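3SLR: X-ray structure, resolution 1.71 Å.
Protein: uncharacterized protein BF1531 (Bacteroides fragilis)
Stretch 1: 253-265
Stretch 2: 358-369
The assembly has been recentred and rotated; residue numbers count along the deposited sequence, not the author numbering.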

# COMPACT_ATOMS: atom_id res chain seq x y z
N GLY A 253 8.28 27.87 1.49
CA GLY A 253 7.75 27.74 2.83
C GLY A 253 6.64 26.72 2.94
O GLY A 253 6.18 26.18 1.94
N ILE A 254 6.18 26.49 4.16
CA ILE A 254 5.28 25.38 4.46
C ILE A 254 3.95 25.36 3.68
O ILE A 254 3.36 24.29 3.50
CB ILE A 254 5.02 25.27 5.98
CG1 ILE A 254 4.62 23.84 6.34
CG2 ILE A 254 3.97 26.28 6.42
CD1 ILE A 254 5.71 22.81 6.07
N GLY A 255 3.50 26.51 3.21
CA GLY A 255 2.29 26.59 2.41
C GLY A 255 2.32 25.68 1.20
O GLY A 255 1.29 25.13 0.77
N LYS A 256 3.50 25.52 0.63
CA LYS A 256 3.67 24.63 -0.51
C LYS A 256 3.39 23.17 -0.14
O LYS A 256 2.84 22.40 -0.94
CB LYS A 256 5.06 24.79 -1.12
CG LYS A 256 5.30 23.84 -2.28
CD LYS A 256 6.64 24.06 -2.94
CE LYS A 256 7.80 23.76 -2.00
NZ LYS A 256 9.09 24.19 -2.61
N ALA A 257 3.78 22.77 1.07
CA ALA A 257 3.50 21.41 1.53
C ALA A 257 1.99 21.16 1.65
O ALA A 257 1.51 20.06 1.35
CB ALA A 257 4.20 21.11 2.86
N PHE A 258 1.26 22.18 2.10
CA PHE A 258 -0.19 22.04 2.23
C PHE A 258 -0.84 21.95 0.86
O PHE A 258 -1.80 21.20 0.67
CB PHE A 258 -0.79 23.16 3.09
CG PHE A 258 -0.49 23.03 4.56
CD1 PHE A 258 -1.14 22.08 5.34
CD2 PHE A 258 0.43 23.87 5.18
CE1 PHE A 258 -0.86 21.95 6.70
CE2 PHE A 258 0.72 23.75 6.52
CZ PHE A 258 0.07 22.79 7.29
N THR A 259 -0.30 22.69 -0.11
CA THR A 259 -0.78 22.62 -1.49
C THR A 259 -0.63 21.20 -2.04
O THR A 259 -1.56 20.64 -2.63
CB THR A 259 -0.00 23.60 -2.41
OG1 THR A 259 -0.44 24.93 -2.15
CG2 THR A 259 -0.26 23.29 -3.88
N GLU A 260 0.56 20.62 -1.87
CA GLU A 260 0.83 19.28 -2.39
C GLU A 260 0.03 18.20 -1.67
O GLU A 260 -0.38 17.21 -2.28
CB GLU A 260 2.34 19.00 -2.39
CG GLU A 260 3.08 19.99 -3.29
CD GLU A 260 4.59 19.82 -3.30
OE1 GLU A 260 5.12 19.02 -2.50
OE2 GLU A 260 5.24 20.52 -4.11
N PHE A 261 -0.20 18.39 -0.38
CA PHE A 261 -1.08 17.52 0.39
C PHE A 261 -2.53 17.61 -0.08
O PHE A 261 -3.21 16.58 -0.21
CB PHE A 261 -0.97 17.82 1.90
CG PHE A 261 -1.93 17.02 2.75
CD1 PHE A 261 -1.95 15.63 2.68
CD2 PHE A 261 -2.78 17.65 3.64
CE1 PHE A 261 -2.82 14.90 3.46
CE2 PHE A 261 -3.66 16.92 4.42
CZ PHE A 261 -3.68 15.54 4.33
N GLN A 262 -3.01 18.82 -0.34
CA GLN A 262 -4.37 18.98 -0.88
C GLN A 262 -4.49 18.33 -2.25
O GLN A 262 -5.54 17.81 -2.60
CB GLN A 262 -4.77 20.45 -0.98
CG GLN A 262 -5.12 21.09 0.34
CD GLN A 262 -5.74 22.46 0.17
OE1 GLN A 262 -6.42 22.73 -0.83
NE2 GLN A 262 -5.53 23.32 1.15
N GLU A 263 -3.41 18.36 -3.03
CA GLU A 263 -3.43 17.71 -4.35
C GLU A 263 -3.59 16.19 -4.24
O GLU A 263 -4.21 15.56 -5.10
CB GLU A 263 -2.16 18.07 -5.14
CG GLU A 263 -2.15 19.53 -5.55
CD GLU A 263 -0.80 20.01 -6.06
OE1 GLU A 263 0.20 19.28 -5.91
OE2 GLU A 263 -0.75 21.14 -6.60
N TRP A 264 -3.01 15.60 -3.20
CA TRP A 264 -3.19 14.18 -2.91
C TRP A 264 -4.66 13.91 -2.56
O TRP A 264 -5.25 12.94 -3.03
CB TRP A 264 -2.26 13.79 -1.75
CG TRP A 264 -2.28 12.33 -1.37
CD1 TRP A 264 -1.66 11.30 -2.03
CD2 TRP A 264 -2.91 11.75 -0.22
NE1 TRP A 264 -1.88 10.12 -1.37
CE2 TRP A 264 -2.64 10.36 -0.26
CE3 TRP A 264 -3.68 12.26 0.83
CZ2 TRP A 264 -3.11 9.48 0.72
CZ3 TRP A 264 -4.14 11.38 1.80
CH2 TRP A 264 -3.86 10.01 1.73
N VAL A 265 -5.24 14.77 -1.74
CA VAL A 265 -6.64 14.60 -1.34
C VAL A 265 -7.53 14.70 -2.58
O VAL A 265 -8.48 13.92 -2.75
CB VAL A 265 -7.05 15.62 -0.28
CG1 VAL A 265 -8.56 15.53 0.02
CG2 VAL A 265 -6.22 15.40 0.99
N GLU A 358 4.70 15.70 13.38
CA GLU A 358 4.44 17.09 13.74
C GLU A 358 4.67 18.08 12.59
O GLU A 358 3.95 19.08 12.47
CB GLU A 358 5.26 17.47 14.98
CG GLU A 358 4.43 18.18 16.03
CD GLU A 358 4.87 17.86 17.45
OE1 GLU A 358 5.54 16.82 17.65
OE2 GLU A 358 4.53 18.64 18.36
N ASP A 359 5.64 17.79 11.73
CA ASP A 359 5.95 18.70 10.63
C ASP A 359 5.08 18.40 9.41
O ASP A 359 5.13 17.29 8.87
CB ASP A 359 7.43 18.56 10.28
CG ASP A 359 7.92 19.65 9.35
OD1 ASP A 359 7.11 20.21 8.57
OD2 ASP A 359 9.14 19.93 9.39
N PRO A 360 4.27 19.37 8.97
CA PRO A 360 3.40 19.16 7.81
C PRO A 360 4.17 18.77 6.54
O PRO A 360 3.60 18.14 5.65
CB PRO A 360 2.72 20.52 7.63
CG PRO A 360 2.73 21.11 9.00
CD PRO A 360 4.05 20.70 9.58
N GLY A 361 5.44 19.16 6.46
CA GLY A 361 6.27 18.80 5.32
C GLY A 361 6.52 17.31 5.24
O GLY A 361 7.00 16.80 4.23
N ASP A 362 6.18 16.60 6.31
CA ASP A 362 6.40 15.16 6.40
C ASP A 362 5.10 14.36 6.34
O ASP A 362 5.15 13.13 6.38
CB ASP A 362 7.13 14.82 7.71
CG ASP A 362 8.57 15.31 7.72
OD1 ASP A 362 9.14 15.51 6.63
OD2 ASP A 362 9.13 15.48 8.83
N TYR A 363 3.95 15.04 6.31
CA TYR A 363 2.66 14.34 6.33
C TYR A 363 2.56 13.32 5.20
O TYR A 363 2.21 12.16 5.41
CB TYR A 363 1.50 15.32 6.14
CG TYR A 363 1.13 16.19 7.32
CD1 TYR A 363 1.76 16.05 8.55
CD2 TYR A 363 0.13 17.16 7.20
CE1 TYR A 363 1.41 16.87 9.62
CE2 TYR A 363 -0.22 17.97 8.25
CZ TYR A 363 0.42 17.82 9.47
OH TYR A 363 0.06 18.63 10.52
N LEU A 364 2.83 13.77 3.98
CA LEU A 364 2.50 12.95 2.83
C LEU A 364 3.38 11.71 2.77
O LEU A 364 2.89 10.59 2.59
CB LEU A 364 2.57 13.77 1.55
CG LEU A 364 1.82 13.22 0.34
CD1 LEU A 364 0.36 12.91 0.70
CD2 LEU A 364 1.89 14.21 -0.82
N GLU A 365 4.69 11.89 2.95
CA GLU A 365 5.60 10.75 2.92
C GLU A 365 5.23 9.74 4.00
O GLU A 365 5.33 8.53 3.80
CB GLU A 365 7.05 11.19 3.06
CG GLU A 365 7.64 11.84 1.79
CD GLU A 365 7.94 10.82 0.69
OE1 GLU A 365 8.04 9.61 0.98
OE2 GLU A 365 8.06 11.24 -0.48
N TYR A 366 4.78 10.24 5.15
CA TYR A 366 4.30 9.35 6.21
C TYR A 366 3.04 8.58 5.78
O TYR A 366 2.97 7.37 5.95
CB TYR A 366 4.04 10.12 7.51
CG TYR A 366 3.25 9.30 8.49
CD1 TYR A 366 3.84 8.23 9.15
CD2 TYR A 366 1.91 9.58 8.74
CE1 TYR A 366 3.10 7.44 10.05
CE2 TYR A 366 1.18 8.81 9.63
CZ TYR A 366 1.78 7.75 10.28
OH TYR A 366 1.04 6.99 11.17
N LEU A 367 2.07 9.29 5.21
CA LEU A 367 0.85 8.64 4.75
C LEU A 367 1.16 7.57 3.70
O LEU A 367 0.49 6.53 3.64
CB LEU A 367 -0.15 9.67 4.22
CG LEU A 367 -0.70 10.63 5.26
CD1 LEU A 367 -1.51 11.74 4.60
CD2 LEU A 367 -1.55 9.88 6.32
N TYR A 368 2.18 7.81 2.89
CA TYR A 368 2.60 6.81 1.92
C TYR A 368 2.96 5.47 2.56
O TYR A 368 2.78 4.43 1.94
CB TYR A 368 3.79 7.30 1.09
CG TYR A 368 3.53 8.42 0.10
CD1 TYR A 368 2.24 8.75 -0.31
CD2 TYR A 368 4.60 9.13 -0.45
CE1 TYR A 368 2.03 9.80 -1.24
CE2 TYR A 368 4.39 10.15 -1.37
CZ TYR A 368 3.11 10.47 -1.76
OH TYR A 368 2.92 11.51 -2.68
N THR A 369 3.49 5.50 3.79
CA THR A 369 3.93 4.27 4.48
C THR A 369 2.77 3.42 4.96
O THR A 369 2.96 2.25 5.31
CB THR A 369 4.83 4.56 5.72
OG1 THR A 369 4.03 5.08 6.79
CG2 THR A 369 5.96 5.57 5.39

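How do the two backbones lie against each other? The helix of 255-265 and the short helix that begins at Y363 run in roughly the same direction, their axes 35° apart and 10.5 Å apart at closest approach. The chains come nearer just before the second helix, where A257 CA is 5.4 Å from G361 CA. No hydrogen bond crosses between the stretches; the 519 Å² they bury, both sides summed, rests on van der Waals and aromatic contacts, side chain against side chain and side chain against backbone.

What does W264, which gives up the most surface, pack against? Its indole receives L364, whose CD1 methyl sits 3.6 Å from the centroid of the five-membered ring, over one face and 20° off the normal. This is a CH-pi contact, a weakly polarised methyl resting on the electron-rich ring. Y368 turns its edge toward the indole face in an offset edge-to-face pair, the centroids of the W264 five-membered ring and the Y368 ring 5.8 Å apart and the planes at 63°. Farther round the indole, W264 CZ3 lies 3.9 Å from L367 CD1.

How does L364 reach the first helix when its CA-to-CB bond points sideways? Its t, p rotamer brings the end of the chain nearer. L364 CD1, the methyl over W264, also meets the edge of the F261 ring, 4.1 Å from F261 CD1, while L364 CD2 lies 4.0 Å from E260 O. F261 has 61 Å² covered by the second stretch and also packs on L367, with F261 CE1 3.6 Å from L367 CD1.

What closes the other end of the contact? F258 brings its CZ to 3.5 Å from P360 CB, an apolar contact joined by I254 CG1 at 4.0 Å from the same P360 CB. Beside them, G361 N donates to D359 OD1 at 2.9 Å, bracing the turn against which A257 CB packs, 4.0 Å from G361 CA.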